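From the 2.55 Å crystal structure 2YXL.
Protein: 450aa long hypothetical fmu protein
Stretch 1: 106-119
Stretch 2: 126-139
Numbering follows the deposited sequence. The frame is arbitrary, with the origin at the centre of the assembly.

Stretch 1, residues 106-119: TIKNLRWKASDFIS
Stretch 2 126-139: VGMYFWDLLDKIFE

Two helices of one chain, 106-119 and 126-138, pack nearly antiparallel, their axes at 152° and 7.9 Å apart at closest approach. Register is set where S115 CA lies 4.3 Å from G127 CA. An ideal CB on G127 would fall 2.4 Å from S115 O and 2.0 Å from S119 OG, so glycine permits this closeness; G127 CA instead makes a CA-H...O contact with S115 O at 3.4 Å.

S115 (chi1 m) is satisfied within its own helix, S115 OG donating to R111 O at 2.8 Å; S119 OG is satisfied elsewhere in the structure. The helix has a wider pi-type turn at 110-114, where A114 N bonds N109 O (3.1 Å). S115 OG sits at the edge of the F130 ring, 3.3 Å from F130 CD2.

R111 (t, t, m) donates both hydrogen bonds that cross between the helices. R111 NH1 donates to W131 O at 3.2 Å; R111 NH2 meets D135 OD2 at 2.9 Å, a salt bridge whose hydrogen bond is weak at 124°. The second helix is kinked at 135-136, whose N atoms lack bonds to the preceding turn. The guanidinium also covers W131 (chi1 t), with R111 CZ 4.6 Å from its five-membered ring centroid, and W131 turns an edge to the W112 face.

F130 (t) is the knob, among L110, A114, S115 and I118. L110 CD1 meets F138 CZ at 3.7 Å.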

# COMPACT_ATOMS: atom_id res chain seq x y z
N THR A 106 17.97 -25.82 -6.16
CA THR A 106 17.67 -24.52 -5.56
C THR A 106 18.59 -24.23 -4.37
O THR A 106 19.10 -23.12 -4.25
CB THR A 106 16.19 -24.43 -5.12
OG1 THR A 106 15.35 -24.64 -6.27
CG2 THR A 106 15.87 -23.07 -4.52
N ILE A 107 18.80 -25.23 -3.52
CA ILE A 107 19.69 -25.07 -2.36
C ILE A 107 21.14 -24.92 -2.83
O ILE A 107 21.93 -24.22 -2.19
CB ILE A 107 19.50 -26.20 -1.26
CG1 ILE A 107 20.74 -27.07 -1.09
CG2 ILE A 107 18.23 -27.02 -1.49
CD1 ILE A 107 21.58 -26.69 0.11
N LYS A 108 21.47 -25.54 -3.95
CA LYS A 108 22.77 -25.39 -4.59
C LYS A 108 22.95 -23.97 -5.13
O LYS A 108 24.01 -23.37 -4.97
CB LYS A 108 22.94 -26.41 -5.73
CG LYS A 108 24.28 -26.35 -6.45
CD LYS A 108 24.22 -27.02 -7.82
CE LYS A 108 24.33 -28.54 -7.73
NZ LYS A 108 25.70 -28.96 -7.34
N ASN A 109 21.91 -23.44 -5.77
CA ASN A 109 21.92 -22.08 -6.30
C ASN A 109 21.98 -21.02 -5.19
O ASN A 109 22.61 -19.98 -5.35
CB ASN A 109 20.73 -21.83 -7.22
CG ASN A 109 20.84 -22.57 -8.56
OD1 ASN A 109 19.86 -22.68 -9.30
ND2 ASN A 109 22.03 -23.08 -8.87
N LEU A 110 21.33 -21.32 -4.06
CA LEU A 110 21.45 -20.48 -2.86
C LEU A 110 22.88 -20.47 -2.34
O LEU A 110 23.38 -19.42 -1.92
CB LEU A 110 20.51 -20.97 -1.76
CG LEU A 110 19.06 -20.51 -1.78
CD1 LEU A 110 18.25 -21.31 -0.78
CD2 LEU A 110 18.96 -19.01 -1.47
N ARG A 111 23.54 -21.62 -2.37
CA ARG A 111 24.90 -21.75 -1.86
C ARG A 111 25.93 -21.05 -2.74
O ARG A 111 26.81 -20.35 -2.23
CB ARG A 111 25.28 -23.22 -1.65
CG ARG A 111 26.68 -23.41 -1.07
CD ARG A 111 26.92 -24.83 -0.54
NE ARG A 111 26.33 -25.05 0.78
CZ ARG A 111 26.76 -24.50 1.92
NH1 ARG A 111 27.80 -23.67 1.94
NH2 ARG A 111 26.14 -24.78 3.06
N TRP A 112 25.81 -21.21 -4.06
CA TRP A 112 26.83 -20.72 -4.98
C TRP A 112 26.48 -19.41 -5.68
O TRP A 112 27.31 -18.51 -5.75
CB TRP A 112 27.23 -21.81 -5.98
CG TRP A 112 27.79 -23.02 -5.31
CD1 TRP A 112 27.15 -24.21 -5.10
CD2 TRP A 112 29.08 -23.15 -4.72
NE1 TRP A 112 27.97 -25.08 -4.43
CE2 TRP A 112 29.17 -24.45 -4.18
CE3 TRP A 112 30.19 -22.30 -4.59
CZ2 TRP A 112 30.31 -24.92 -3.53
CZ3 TRP A 112 31.32 -22.76 -3.94
CH2 TRP A 112 31.37 -24.07 -3.42
N LYS A 113 25.26 -19.30 -6.19
CA LYS A 113 24.88 -18.13 -6.98
C LYS A 113 24.47 -16.93 -6.13
O LYS A 113 24.73 -15.79 -6.51
CB LYS A 113 23.78 -18.48 -8.01
CG LYS A 113 23.94 -19.84 -8.69
CD LYS A 113 25.26 -20.00 -9.45
CE LYS A 113 25.16 -19.57 -10.91
NZ LYS A 113 26.42 -19.86 -11.63
N ALA A 114 23.84 -17.19 -4.98
CA ALA A 114 23.44 -16.13 -4.05
C ALA A 114 24.66 -15.53 -3.34
O ALA A 114 24.77 -14.31 -3.21
CB ALA A 114 22.44 -16.65 -3.03
N SER A 115 25.56 -16.40 -2.89
CA SER A 115 26.80 -15.99 -2.26
C SER A 115 27.60 -15.09 -3.19
O SER A 115 28.12 -14.06 -2.76
CB SER A 115 27.65 -17.21 -1.88
OG SER A 115 27.03 -17.94 -0.84
N ASP A 116 27.69 -15.50 -4.45
CA ASP A 116 28.45 -14.76 -5.45
C ASP A 116 27.80 -13.42 -5.77
O ASP A 116 28.50 -12.41 -5.92
CB ASP A 116 28.60 -15.59 -6.73
CG ASP A 116 29.68 -15.06 -7.65
OD1 ASP A 116 30.70 -14.52 -7.15
OD2 ASP A 116 29.52 -15.19 -8.88
N PHE A 117 26.48 -13.42 -5.87
CA PHE A 117 25.72 -12.22 -6.22
C PHE A 117 25.87 -11.11 -5.18
O PHE A 117 26.13 -9.95 -5.55
CB PHE A 117 24.24 -12.56 -6.46
CG PHE A 117 23.38 -11.36 -6.75
CD1 PHE A 117 22.33 -11.02 -5.90
CD2 PHE A 117 23.61 -10.57 -7.87
CE1 PHE A 117 21.52 -9.92 -6.17
CE2 PHE A 117 22.81 -9.46 -8.15
CZ PHE A 117 21.76 -9.13 -7.30
N ILE A 118 25.73 -11.44 -3.90
CA ILE A 118 25.84 -10.43 -2.85
C ILE A 118 27.27 -9.96 -2.64
O ILE A 118 27.50 -8.81 -2.25
CB ILE A 118 25.14 -10.84 -1.51
CG1 ILE A 118 25.85 -12.02 -0.84
CG2 ILE A 118 23.64 -11.12 -1.75
CD1 ILE A 118 25.22 -12.43 0.49
N SER A 119 28.23 -10.84 -2.94
CA SER A 119 29.65 -10.47 -3.00
C SER A 119 29.92 -9.39 -4.04
O SER A 119 30.62 -8.42 -3.76
CB SER A 119 30.52 -11.69 -3.28
OG SER A 119 30.86 -12.37 -2.09
N VAL A 126 31.35 -10.79 2.65
CA VAL A 126 29.93 -10.94 2.99
C VAL A 126 29.28 -12.16 2.33
O VAL A 126 28.44 -12.83 2.94
CB VAL A 126 29.09 -9.60 2.88
CG1 VAL A 126 29.96 -8.40 2.53
CG2 VAL A 126 27.89 -9.75 1.95
N GLY A 127 29.69 -12.45 1.09
CA GLY A 127 29.29 -13.68 0.42
C GLY A 127 29.81 -14.90 1.15
O GLY A 127 29.10 -15.90 1.28
N MET A 128 31.05 -14.82 1.62
CA MET A 128 31.67 -15.89 2.40
C MET A 128 30.92 -16.14 3.70
O MET A 128 30.64 -17.29 4.05
CB MET A 128 33.15 -15.58 2.69
CG MET A 128 34.10 -15.81 1.53
SD MET A 128 35.77 -15.23 1.92
CE MET A 128 36.57 -15.43 0.33
N TYR A 129 30.60 -15.06 4.41
CA TYR A 129 29.86 -15.13 5.66
C TYR A 129 28.49 -15.80 5.46
O TYR A 129 28.08 -16.63 6.27
CB TYR A 129 29.71 -13.73 6.27
CG TYR A 129 28.95 -13.67 7.57
CD1 TYR A 129 29.56 -14.02 8.78
CD2 TYR A 129 27.63 -13.24 7.60
CE1 TYR A 129 28.86 -13.96 9.98
CE2 TYR A 129 26.93 -13.16 8.80
CZ TYR A 129 27.54 -13.53 9.98
OH TYR A 129 26.83 -13.45 11.15
N PHE A 130 27.82 -15.44 4.37
CA PHE A 130 26.56 -16.07 3.98
C PHE A 130 26.76 -17.56 3.75
O PHE A 130 26.02 -18.39 4.29
CB PHE A 130 26.00 -15.41 2.72
CG PHE A 130 24.69 -16.00 2.25
CD1 PHE A 130 23.50 -15.71 2.91
CD2 PHE A 130 24.66 -16.85 1.15
CE1 PHE A 130 22.30 -16.25 2.48
CE2 PHE A 130 23.46 -17.40 0.71
CZ PHE A 130 22.27 -17.10 1.37
N TRP A 131 27.77 -17.89 2.95
CA TRP A 131 28.14 -19.26 2.62
C TRP A 131 28.35 -20.09 3.89
O TRP A 131 27.90 -21.24 3.96
CB TRP A 131 29.41 -19.24 1.77
CG TRP A 131 29.70 -20.52 1.05
CD1 TRP A 131 29.29 -20.86 -0.21
CD2 TRP A 131 30.48 -21.62 1.53
NE1 TRP A 131 29.76 -22.11 -0.54
CE2 TRP A 131 30.50 -22.60 0.50
CE3 TRP A 131 31.17 -21.88 2.72
CZ2 TRP A 131 31.18 -23.82 0.64
CZ3 TRP A 131 31.85 -23.09 2.86
CH2 TRP A 131 31.84 -24.05 1.82
N ASP A 132 29.01 -19.50 4.88
CA ASP A 132 29.27 -20.13 6.17
C ASP A 132 28.01 -20.37 7.01
O ASP A 132 28.01 -21.22 7.90
CB ASP A 132 30.27 -19.30 6.99
CG ASP A 132 31.70 -19.44 6.50
OD1 ASP A 132 32.01 -20.41 5.78
OD2 ASP A 132 32.52 -18.57 6.85
N LEU A 133 26.94 -19.63 6.73
CA LEU A 133 25.70 -19.73 7.51
C LEU A 133 24.66 -20.69 6.93
O LEU A 133 23.76 -21.14 7.64
CB LEU A 133 25.06 -18.36 7.70
CG LEU A 133 25.75 -17.37 8.63
CD1 LEU A 133 25.13 -16.00 8.43
CD2 LEU A 133 25.68 -17.80 10.09
N LEU A 134 24.78 -20.99 5.64
CA LEU A 134 23.76 -21.76 4.93
C LEU A 134 23.31 -23.06 5.60
O LEU A 134 22.11 -23.29 5.74
CB LEU A 134 24.16 -22.01 3.47
CG LEU A 134 23.52 -21.13 2.40
CD1 LEU A 134 23.14 -22.02 1.23
CD2 LEU A 134 22.27 -20.40 2.89
N ASP A 135 24.27 -23.88 6.02
CA ASP A 135 23.97 -25.15 6.68
C ASP A 135 23.19 -24.99 7.99
O ASP A 135 22.26 -25.76 8.25
CB ASP A 135 25.25 -25.97 6.91
CG ASP A 135 25.67 -26.77 5.68
OD1 ASP A 135 26.79 -27.33 5.69
OD2 ASP A 135 24.89 -26.86 4.71
N LYS A 136 23.56 -24.00 8.79
CA LYS A 136 22.85 -23.68 10.03
C LYS A 136 21.38 -23.37 9.77
O LYS A 136 20.50 -23.80 10.52
CB LYS A 136 23.52 -22.50 10.75
CG LYS A 136 24.82 -22.83 11.49
CD LYS A 136 24.59 -23.16 12.97
CE LYS A 136 24.54 -24.66 13.24
NZ LYS A 136 25.90 -25.29 13.21
N ILE A 137 21.13 -22.62 8.70
CA ILE A 137 19.78 -22.25 8.28
C ILE A 137 18.96 -23.48 7.86
O ILE A 137 17.81 -23.62 8.26
CB ILE A 137 19.81 -21.18 7.15
CG1 ILE A 137 20.32 -19.84 7.70
CG2 ILE A 137 18.44 -21.02 6.49
CD1 ILE A 137 20.76 -18.84 6.65
N PHE A 138 19.57 -24.36 7.08
CA PHE A 138 18.88 -25.57 6.62
C PHE A 138 18.69 -26.63 7.70
O PHE A 138 17.88 -27.54 7.54
CB PHE A 138 19.55 -26.14 5.37
CG PHE A 138 19.20 -25.40 4.11
CD1 PHE A 138 20.05 -24.44 3.59
CD2 PHE A 138 17.99 -25.66 3.45
CE1 PHE A 138 19.72 -23.74 2.43
CE2 PHE A 138 17.65 -24.97 2.29
CZ PHE A 138 18.52 -24.01 1.78
N GLU A 139 19.43 -26.50 8.80
CA GLU A 139 19.33 -27.42 9.93
C GLU A 139 18.55 -26.84 11.11
O GLU A 139 18.39 -27.50 12.14
CB GLU A 139 20.72 -27.84 10.39
CG GLU A 139 21.45 -28.79 9.44
CD GLU A 139 22.93 -28.88 9.74
OE1 GLU A 139 23.49 -27.91 10.30
OE2 GLU A 139 23.55 -29.91 9.40